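PDB 2EGZ: 3-dehydroquinate dehydratase from Aquifex aeolicus, which probably catalyses the cis-dehydration of 3-dehydroquinate to 3-dehydroshikimate, the third step of the chorismate pathway, through a Schiff-base intermediate. Local coordinates for residues P122-W125 against I126-E129. Residues are numbered along the deposited sequence; the frame is centred on the assembly and turned at random.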
ATOM      1  N   PRO B 122     -11.247   7.008  -3.936  1.00 14.07           N
ATOM      2  CA  PRO B 122     -11.649   5.611  -4.129  1.00 13.94           C
ATOM      3  C   PRO B 122     -13.130   5.321  -3.935  1.00 14.48           C
ATOM      4  O   PRO B 122     -13.864   6.125  -3.349  1.00 14.85           O
ATOM      5  CB  PRO B 122     -10.760   4.861  -3.139  1.00 14.58           C
ATOM      6  CG  PRO B 122     -10.597   5.851  -2.020  1.00 16.84           C
ATOM      7  CD  PRO B 122     -10.373   7.152  -2.756  1.00 14.98           C
ATOM      8  N   PRO B 123     -13.593   4.170  -4.451  1.00 14.07           N
ATOM      9  CA  PRO B 123     -14.990   3.736  -4.350  1.00 13.96           C
ATOM     10  C   PRO B 123     -15.466   3.757  -2.905  1.00 13.08           C
ATOM     11  O   PRO B 123     -14.665   3.669  -1.978  1.00 12.16           O
ATOM     12  CB  PRO B 123     -14.948   2.324  -4.926  1.00 15.33           C
ATOM     13  CG  PRO B 123     -13.907   2.449  -5.985  1.00 16.49           C
ATOM     14  CD  PRO B 123     -12.819   3.222  -5.275  1.00 14.12           C
ATOM     15  N   ASN B 124     -16.776   3.859  -2.717  1.00 14.24           N
ATOM     16  CA  ASN B 124     -17.335   3.922  -1.377  1.00 14.79           C
ATOM     17  C   ASN B 124     -16.921   2.810  -0.431  1.00 13.72           C
ATOM     18  O   ASN B 124     -16.637   3.083   0.730  1.00 13.15           O
ATOM     19  CB  ASN B 124     -18.861   3.996  -1.441  1.00 14.44           C
ATOM     20  CG  ASN B 124     -19.345   5.206  -2.213  1.00 15.73           C
ATOM     21  OD1 ASN B 124     -18.613   6.185  -2.374  1.00 15.86           O
ATOM     22  ND2 ASN B 124     -20.584   5.153  -2.683  1.00 16.35           N
ATOM     23  N   TRP B 125     -16.870   1.566  -0.910  1.00 14.52           N
ATOM     24  CA  TRP B 125     -16.513   0.467  -0.019  1.00 15.43           C
ATOM     25  C   TRP B 125     -15.118   0.626   0.574  1.00 15.14           C
ATOM     26  O   TRP B 125     -14.865   0.184   1.697  1.00 14.01           O
ATOM     27  CB  TRP B 125     -16.640  -0.894  -0.725  1.00 18.25           C
ATOM     28  CG  TRP B 125     -15.615  -1.164  -1.776  1.00 21.00           C
ATOM     29  CD1 TRP B 125     -15.704  -0.875  -3.106  1.00 21.81           C
ATOM     30  CD2 TRP B 125     -14.341  -1.793  -1.584  1.00 24.16           C
ATOM     31  NE1 TRP B 125     -14.566  -1.291  -3.757  1.00 23.58           N
ATOM     32  CE2 TRP B 125     -13.714  -1.858  -2.848  1.00 24.49           C
ATOM     33  CE3 TRP B 125     -13.672  -2.313  -0.468  1.00 25.09           C
ATOM     34  CZ2 TRP B 125     -12.441  -2.420  -3.026  1.00 25.89           C
ATOM     35  CZ3 TRP B 125     -12.405  -2.872  -0.644  1.00 27.32           C
ATOM     36  CH2 TRP B 125     -11.807  -2.921  -1.918  1.00 25.50           C
ATOM     37  N   ILE B 126     -14.218   1.257  -0.175  1.00 13.88           N
ATOM     38  CA  ILE B 126     -12.861   1.495   0.304  1.00 13.81           C
ATOM     39  C   ILE B 126     -12.892   2.596   1.365  1.00 14.09           C
ATOM     40  O   ILE B 126     -12.229   2.493   2.395  1.00 14.47           O
ATOM     41  CB  ILE B 126     -11.928   1.907  -0.855  1.00 15.78           C
ATOM     42  CG1 ILE B 126     -11.684   0.696  -1.761  1.00 15.46           C
ATOM     43  CG2 ILE B 126     -10.609   2.446  -0.311  1.00 16.12           C
ATOM     44  CD1 ILE B 126     -10.757   0.965  -2.933  1.00 18.86           C
ATOM     45  N   ILE B 127     -13.666   3.647   1.113  1.00 11.47           N
ATOM     46  CA  ILE B 127     -13.784   4.731   2.083  1.00 13.32           C
ATOM     47  C   ILE B 127     -14.283   4.161   3.411  1.00 12.56           C
ATOM     48  O   ILE B 127     -13.719   4.434   4.473  1.00 12.68           O
ATOM     49  CB  ILE B 127     -14.781   5.810   1.598  1.00 12.32           C
ATOM     50  CG1 ILE B 127     -14.202   6.526   0.378  1.00 12.72           C
ATOM     51  CG2 ILE B 127     -15.090   6.796   2.731  1.00 14.45           C
ATOM     52  CD1 ILE B 127     -15.146   7.501  -0.288  1.00 11.08           C
ATOM     53  N   ARG B 128     -15.336   3.353   3.346  1.00 12.76           N
ATOM     54  CA  ARG B 128     -15.902   2.760   4.552  1.00 13.88           C
ATOM     55  C   ARG B 128     -14.957   1.779   5.241  1.00 14.33           C
ATOM     56  O   ARG B 128     -14.906   1.724   6.467  1.00 14.34           O
ATOM     57  CB  ARG B 128     -17.231   2.063   4.233  1.00 13.04           C
ATOM     58  CG  ARG B 128     -18.360   3.021   3.867  1.00 15.01           C
ATOM     59  CD  ARG B 128     -19.694   2.283   3.778  1.00 15.82           C
ATOM     60  NE  ARG B 128     -19.727   1.374   2.637  1.00 19.27           N
ATOM     61  CZ  ARG B 128     -20.270   1.668   1.461  1.00 17.36           C
ATOM     62  NH1 ARG B 128     -20.843   2.849   1.257  1.00 16.63           N
ATOM     63  NH2 ARG B 128     -20.228   0.777   0.482  1.00 18.47           N
ATOM     64  N   GLU B 129     -14.215   1.002   4.459  1.00 16.65           N
ATOM     65  CA  GLU B 129     -13.286   0.041   5.046  1.00 18.11           C
ATOM     66  C   GLU B 129     -12.164   0.745   5.798  1.00 17.67           C
ATOM     67  O   GLU B 129     -11.761   0.308   6.876  1.00 17.17           O
ATOM     68  CB  GLU B 129     -12.682  -0.860   3.974  1.00 21.52           C
ATOM     69  CG  GLU B 129     -11.771  -1.930   4.555  1.00 25.70           C
ATOM     70  CD  GLU B 129     -11.202  -2.842   3.496  1.00 29.31           C
ATOM     71  OE1 GLU B 129     -11.999  -3.440   2.742  1.00 31.93           O
ATOM     72  OE2 GLU B 129      -9.962  -2.961   3.419  1.00 32.41           O
TER
HETATM   73  O   HOH W   1     -22.156   2.821  -1.632  1.00 28.56           O
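I126 packs against one face of the W125 indole. Its CG1 lies over one face of the six-membered ring, 3.4 Å from the ring centroid and 10° off the normal, a CH-pi contact. W125 CG is wedged between its own N and C (chi1 70°), which lays the indole across the I126 that follows. The other branch of I126, CG2, meets CB of P122 at 3.7 Å, and CD1 runs on to CD of P123. I126 N makes a weak bond to O of P123. S35 of the second subunit packs on I126 and on both prolines, and R68 of that subunit touches W125.

I127 turns to the inside of the protein. Its N is the second, straighter donor to O of P123, at 3.2 Å and in the carbonyl plane. The CD1 of I127 lies 3.6 Å from O of P122, and its side chain also packs on I143 and I159.

R128 N bonds to O of N124 at 2.9 Å. The side chain bends at chi3 and brings the guanidinium back, one face over that same oxygen. NH1 comes 3.5 Å from CB of N124. A water at the guanidinium edge accepts from both R128 NH1 and N124 ND2. NH1 also bonds Q162, while OD1 of N124 is held by R155.

E129 N closes the next turn on O of W125. Its extended side chain runs beside the indole and sets OE1 at the ring edge, 3.5 Å from CZ3, with the carboxylate plane turned 54° from the ring.

P123 is the N-cap residue. The arrangement is the N-terminal end of helix 124-136, which links strands 110-117 and 140-146 in a beta-alpha-beta unit of the type I dehydroquinase TIM barrel.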